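Local structure of 1-carboxybiuret hydrolase subunit AtzE (Pseudomonas sp., 6C62) at residues T84-S88 with K89-T93; P201-H204 with S205-H208. The protein hydrolyses 1-carboxybiuret to urea-1,3-dicarboxylate and ammonia, a step in the bacterial degradation of the herbicide atrazine. One frame throughout, in Å; residues are numbered along the deposited sequence.

How the contacts relate
Both contacts are local turns in loops joined to the large mixed sheet of the amidase fold. Contact 1 comes first along the chain, between strand 70-74 and helix 102-109; contact 2 follows, between strands 185-188 and 208-213. Strands 70-74 and 208-213 are separated in the sheet by strand 165-170 alone. The centres of the contacts lie about 18 Å apart, and their nearest atoms, about 6 Å from each other, do not touch. Tyr200, next to Pro201 in the chain, packs on Asn91 and so links the two regions. Each lies near residues assigned to catalysis by similarity: Lys74 and Ser150 for contact 1, Ser150 and Ser174 for contact 2.

Contact 1 (T84-S88 with K89-T93); sequences TLAGS and KINRT
The amide of Asn91 donates a hydrogen bond through ND2 to Thr84 O at 3.1 Å, the carbonyl oxygen lying close to the amide plane, only 13° out of it, while Ala86 CB stands 4.1 Å from ND2. The second flat group, the Arg92 guanidinium, has Lys89 CB 3.3 Å above the centre of one face, and Ser88 O lies obliquely to it. Its NE is bonded to Tyr134 OH, which also binds Ser88 O, while the Arg92 methylene CG meets Leu85 CD2 at 3.9 Å.

Between these groups sits Ser88, small enough for its buried place and able to act both ways: Ser88 OG donates a hydrogen bond to Leu85 O (2.7 Å) and accepts one from Asn91 N (3.0 Å). With chi1 at 77°, OG lies between the backbone N and the carbonyl carbon, within reach of both partners. Leu85 O also takes Ser88 N, closing a type I' beta turn whose two corners, Ala86 and Gly87, both have positive phi, a region easy for glycine and less so for alanine.

The Ala86 side chain is about 8 Å from that of Lys74, a probable charge-relay residue at the end of strand 70-74. Backbone bonds tie Ala86 to Asn75 and Phe123, anchoring the turn within the loop between strand 70-74 and helix 102-109.

Contact 2 (P201-H204 with S205-H208); sequences PFVH and SIDH
Residues 201-208 form a compact, buried turn leading into strand 208-213, in which the carboxylate of Asp207 folds back to bind the backbone of Phe202 and Val203. Two successive amides are gripped: Phe202 N donates to the syn lone pair of Asp207 OD2 (2.9 Å), and Val203 N to Asp207 OD1 (3.0 Å), met on the syn side but 32° out of the carboxylate plane. An aspartate suits the place because its two oxygens can serve adjacent N-H groups at once. With chi1 at -64°, CG lies beside the backbone N of Asp207, which carries the carboxylate back to the start of the turn. OD1 has a further partner in Thr171 OG1.

The backbone itself makes a type I beta turn over Val203 to Ile206, with His204 and Ser205 at the corners. Val203 O accepts from Ile206 N at 3.0 Å, a donor well above the carbonyl plane, and from Asp207 N at 2.9 Å, which approaches almost straight on. Two donors may also offset the nearness of the carboxylate, whose Asp207 OD1 is 3.2 Å from Val203 O.

Branched apolar side chains suit the side packed against Thr171 and helix 294-312: Val203 and Ile206 run side by side, their CG1 atoms 3.7 Å apart, and Val203 CG2 covers the centre of one Phe202 ring face. The ring meets that of Tyr125, and the Phe202 side chain is about 6 Å from the side chains of Ser150 and Ser174, the probable relay and acyl-ester serines, while helix 294-312 packs on Phe202, Val203, His204 and Ile206. Ser205 OG is hydrogen-bonded to Glu308 of that helix, and His204 NE2 to a backbone atom of the chain of another protein.

Contact 1 (T84-S88 with K89-T93)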
loop_
_atom_site.group_PDB
_atom_site.type_symbol
_atom_site.label_atom_id
_atom_site.label_comp_id
_atom_site.label_asym_id
_atom_site.label_seq_id
_atom_site.Cartn_x
_atom_site.Cartn_y
_atom_site.Cartn_z
ATOM N N THR A 84 -20.692 18.818 2.292
ATOM C CA THR A 84 -19.637 18.700 1.256
ATOM C C THR A 84 -20.153 17.946 0.026
ATOM O O THR A 84 -20.398 16.717 0.091
ATOM C CB THR A 84 -18.409 17.977 1.835
ATOM O OG1 THR A 84 -17.998 18.643 3.024
ATOM C CG2 THR A 84 -17.246 17.935 0.800
ATOM N N LEU A 85 -20.291 18.660 -1.080
ATOM C CA LEU A 85 -20.916 18.049 -2.289
ATOM C C LEU A 85 -19.986 17.196 -3.133
ATOM O O LEU A 85 -20.438 16.229 -3.721
ATOM C CB LEU A 85 -21.528 19.142 -3.172
ATOM C CG LEU A 85 -22.663 19.968 -2.564
ATOM C CD1 LEU A 85 -23.037 21.054 -3.567
ATOM C CD2 LEU A 85 -23.842 19.036 -2.195
ATOM N N ALA A 86 -18.701 17.595 -3.252
ATOM C CA ALA A 86 -17.761 16.956 -4.167
ATOM C C ALA A 86 -18.373 16.769 -5.581
ATOM O O ALA A 86 -18.237 15.721 -6.206
ATOM C CB ALA A 86 -17.289 15.637 -3.602
ATOM N N GLY A 87 -19.051 17.822 -6.049
ATOM C CA GLY A 87 -19.665 17.876 -7.364
ATOM C C GLY A 87 -20.837 16.926 -7.640
ATOM O O GLY A 87 -21.227 16.779 -8.797
ATOM N N SER A 88 -21.380 16.294 -6.584
ATOM C CA SER A 88 -22.321 15.255 -6.705
ATOM C C SER A 88 -23.680 15.702 -6.236
ATOM O O SER A 88 -23.822 16.686 -5.474
ATOM C CB SER A 88 -21.898 14.032 -5.891
ATOM O OG SER A 88 -22.174 14.254 -4.479
ATOM N N LYS A 89 -24.698 14.987 -6.703
ATOM C CA LYS A 89 -25.976 15.068 -6.043
ATOM C C LYS A 89 -26.172 14.037 -4.960
ATOM O O LYS A 89 -26.896 14.317 -4.007
ATOM C CB LYS A 89 -27.132 15.156 -7.037
ATOM C CG LYS A 89 -27.423 13.997 -7.875
ATOM C CD LYS A 89 -28.714 14.290 -8.655
ATOM C CE LYS A 89 -29.110 13.005 -9.340
ATOM N NZ LYS A 89 -30.039 13.328 -10.451
ATOM N N ILE A 90 -25.453 12.905 -5.052
ATOM C CA ILE A 90 -25.455 11.882 -4.025
ATOM C C ILE A 90 -25.165 12.400 -2.622
ATOM O O ILE A 90 -25.799 12.009 -1.674
ATOM C CB ILE A 90 -24.493 10.759 -4.436
ATOM C CG1 ILE A 90 -25.194 9.854 -5.448
ATOM C CG2 ILE A 90 -24.134 9.859 -3.245
ATOM C CD1 ILE A 90 -24.278 8.947 -6.193
ATOM N N ASN A 91 -24.195 13.289 -2.490
ATOM C CA ASN A 91 -23.794 13.808 -1.176
ATOM C C ASN A 91 -24.784 14.837 -0.581
ATOM O O ASN A 91 -24.598 15.206 0.582
ATOM C CB ASN A 91 -22.416 14.453 -1.214
ATOM C CG ASN A 91 -21.275 13.429 -1.295
ATOM O OD1 ASN A 91 -21.512 12.259 -1.541
ATOM N ND2 ASN A 91 -20.030 13.906 -1.121
ATOM N N ARG A 92 -25.839 15.215 -1.292
ATOM C CA ARG A 92 -26.663 16.361 -0.809
ATOM C C ARG A 92 -27.304 16.124 0.552
ATOM O O ARG A 92 -27.382 17.044 1.336
ATOM C CB ARG A 92 -27.789 16.737 -1.777
ATOM C CG ARG A 92 -27.307 17.483 -3.015
ATOM C CD ARG A 92 -28.327 17.402 -4.120
ATOM N NE ARG A 92 -27.853 18.057 -5.311
ATOM C CZ ARG A 92 -28.551 18.100 -6.448
ATOM N NH1 ARG A 92 -29.790 17.535 -6.510
ATOM N NH2 ARG A 92 -28.053 18.780 -7.459
ATOM N N THR A 93 -27.658 14.889 0.828
ATOM C CA THR A 93 -28.325 14.513 2.035
ATOM C C THR A 93 -27.415 14.151 3.207
ATOM O O THR A 93 -27.913 13.791 4.253
ATOM C CB THR A 93 -29.270 13.274 1.776
ATOM O OG1 THR A 93 -28.493 12.203 1.215
ATOM C CG2 THR A 93 -30.420 13.646 0.825
#

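Contact 2 (P201-H204 with S205-H208)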
loop_
_atom_site.group_PDB
_atom_site.type_symbol
_atom_site.label_atom_id
_atom_site.label_comp_id
_atom_site.label_asym_id
_atom_site.label_seq_id
_atom_site.Cartn_x
_atom_site.Cartn_y
_atom_site.Cartn_z
ATOM N N PRO A 201 -12.321 12.277 -0.712
ATOM C CA PRO A 201 -11.277 11.681 -1.537
ATOM C C PRO A 201 -11.725 11.094 -2.880
ATOM O O PRO A 201 -12.941 10.994 -3.195
ATOM C CB PRO A 201 -10.747 10.566 -0.655
ATOM C CG PRO A 201 -11.928 10.114 0.077
ATOM C CD PRO A 201 -12.799 11.330 0.291
ATOM N N PHE A 202 -10.734 10.827 -3.705
ATOM C CA PHE A 202 -10.967 10.237 -5.036
ATOM C C PHE A 202 -10.084 8.998 -5.101
ATOM O O PHE A 202 -10.599 7.873 -5.114
ATOM C CB PHE A 202 -10.698 11.305 -6.108
ATOM C CG PHE A 202 -10.700 10.817 -7.535
ATOM C CD1 PHE A 202 -11.608 9.800 -7.966
ATOM C CD2 PHE A 202 -9.836 11.390 -8.458
ATOM C CE1 PHE A 202 -11.614 9.358 -9.276
ATOM C CE2 PHE A 202 -9.835 10.947 -9.819
ATOM C CZ PHE A 202 -10.731 9.938 -10.209
ATOM N N VAL A 203 -8.780 9.188 -5.124
ATOM C CA VAL A 203 -7.785 8.075 -5.187
ATOM C C VAL A 203 -6.850 8.268 -4.003
ATOM O O VAL A 203 -5.987 9.138 -4.003
ATOM C CB VAL A 203 -7.010 8.113 -6.510
ATOM C CG1 VAL A 203 -6.010 6.955 -6.641
ATOM C CG2 VAL A 203 -7.956 8.183 -7.693
ATOM N N HIS A 204 -7.003 7.456 -2.981
ATOM C CA HIS A 204 -6.165 7.570 -1.791
ATOM C C HIS A 204 -4.654 7.514 -2.138
ATOM O O HIS A 204 -3.829 8.229 -1.550
ATOM C CB HIS A 204 -6.507 6.414 -0.816
ATOM C CG HIS A 204 -7.887 6.455 -0.263
ATOM N ND1 HIS A 204 -8.654 5.312 -0.079
ATOM C CD2 HIS A 204 -8.605 7.496 0.236
ATOM C CE1 HIS A 204 -9.800 5.679 0.496
ATOM N NE2 HIS A 204 -9.796 6.998 0.680
ATOM N N SER A 205 -4.303 6.672 -3.098
ATOM C CA SER A 205 -2.899 6.495 -3.483
ATOM C C SER A 205 -2.294 7.676 -4.293
ATOM O O SER A 205 -1.068 7.704 -4.535
ATOM C CB SER A 205 -2.739 5.212 -4.339
ATOM O OG SER A 205 -2.882 3.989 -3.618
ATOM N N ILE A 206 -3.123 8.605 -4.803
ATOM C CA ILE A 206 -2.600 9.643 -5.706
ATOM C C ILE A 206 -3.094 11.061 -5.476
ATOM O O ILE A 206 -2.479 12.005 -5.979
ATOM C CB ILE A 206 -2.821 9.241 -7.209
ATOM C CG1 ILE A 206 -2.502 7.754 -7.507
ATOM C CG2 ILE A 206 -1.943 10.070 -8.120
ATOM C CD1 ILE A 206 -2.849 7.350 -8.928
ATOM N N ASP A 207 -4.165 11.289 -4.714
ATOM C CA ASP A 207 -4.701 12.660 -4.546
ATOM C C ASP A 207 -3.714 13.612 -3.930
ATOM O O ASP A 207 -3.109 13.280 -2.907
ATOM C CB ASP A 207 -5.949 12.732 -3.631
ATOM C CG ASP A 207 -7.166 11.995 -4.159
ATOM O OD1 ASP A 207 -7.275 11.753 -5.362
ATOM O OD2 ASP A 207 -8.041 11.663 -3.260
ATOM N N HIS A 208 -3.600 14.809 -4.504
ATOM C CA HIS A 208 -2.836 15.929 -3.955
ATOM C C HIS A 208 -3.782 17.146 -3.815
ATOM O O HIS A 208 -4.725 17.298 -4.596
ATOM C CB HIS A 208 -1.781 16.432 -4.941
ATOM C CG HIS A 208 -0.752 15.450 -5.387
ATOM N ND1 HIS A 208 -1.001 14.436 -6.291
ATOM C CD2 HIS A 208 0.590 15.485 -5.223
ATOM C CE1 HIS A 208 0.143 13.825 -6.583
ATOM N NE2 HIS A 208 1.127 14.451 -5.954
#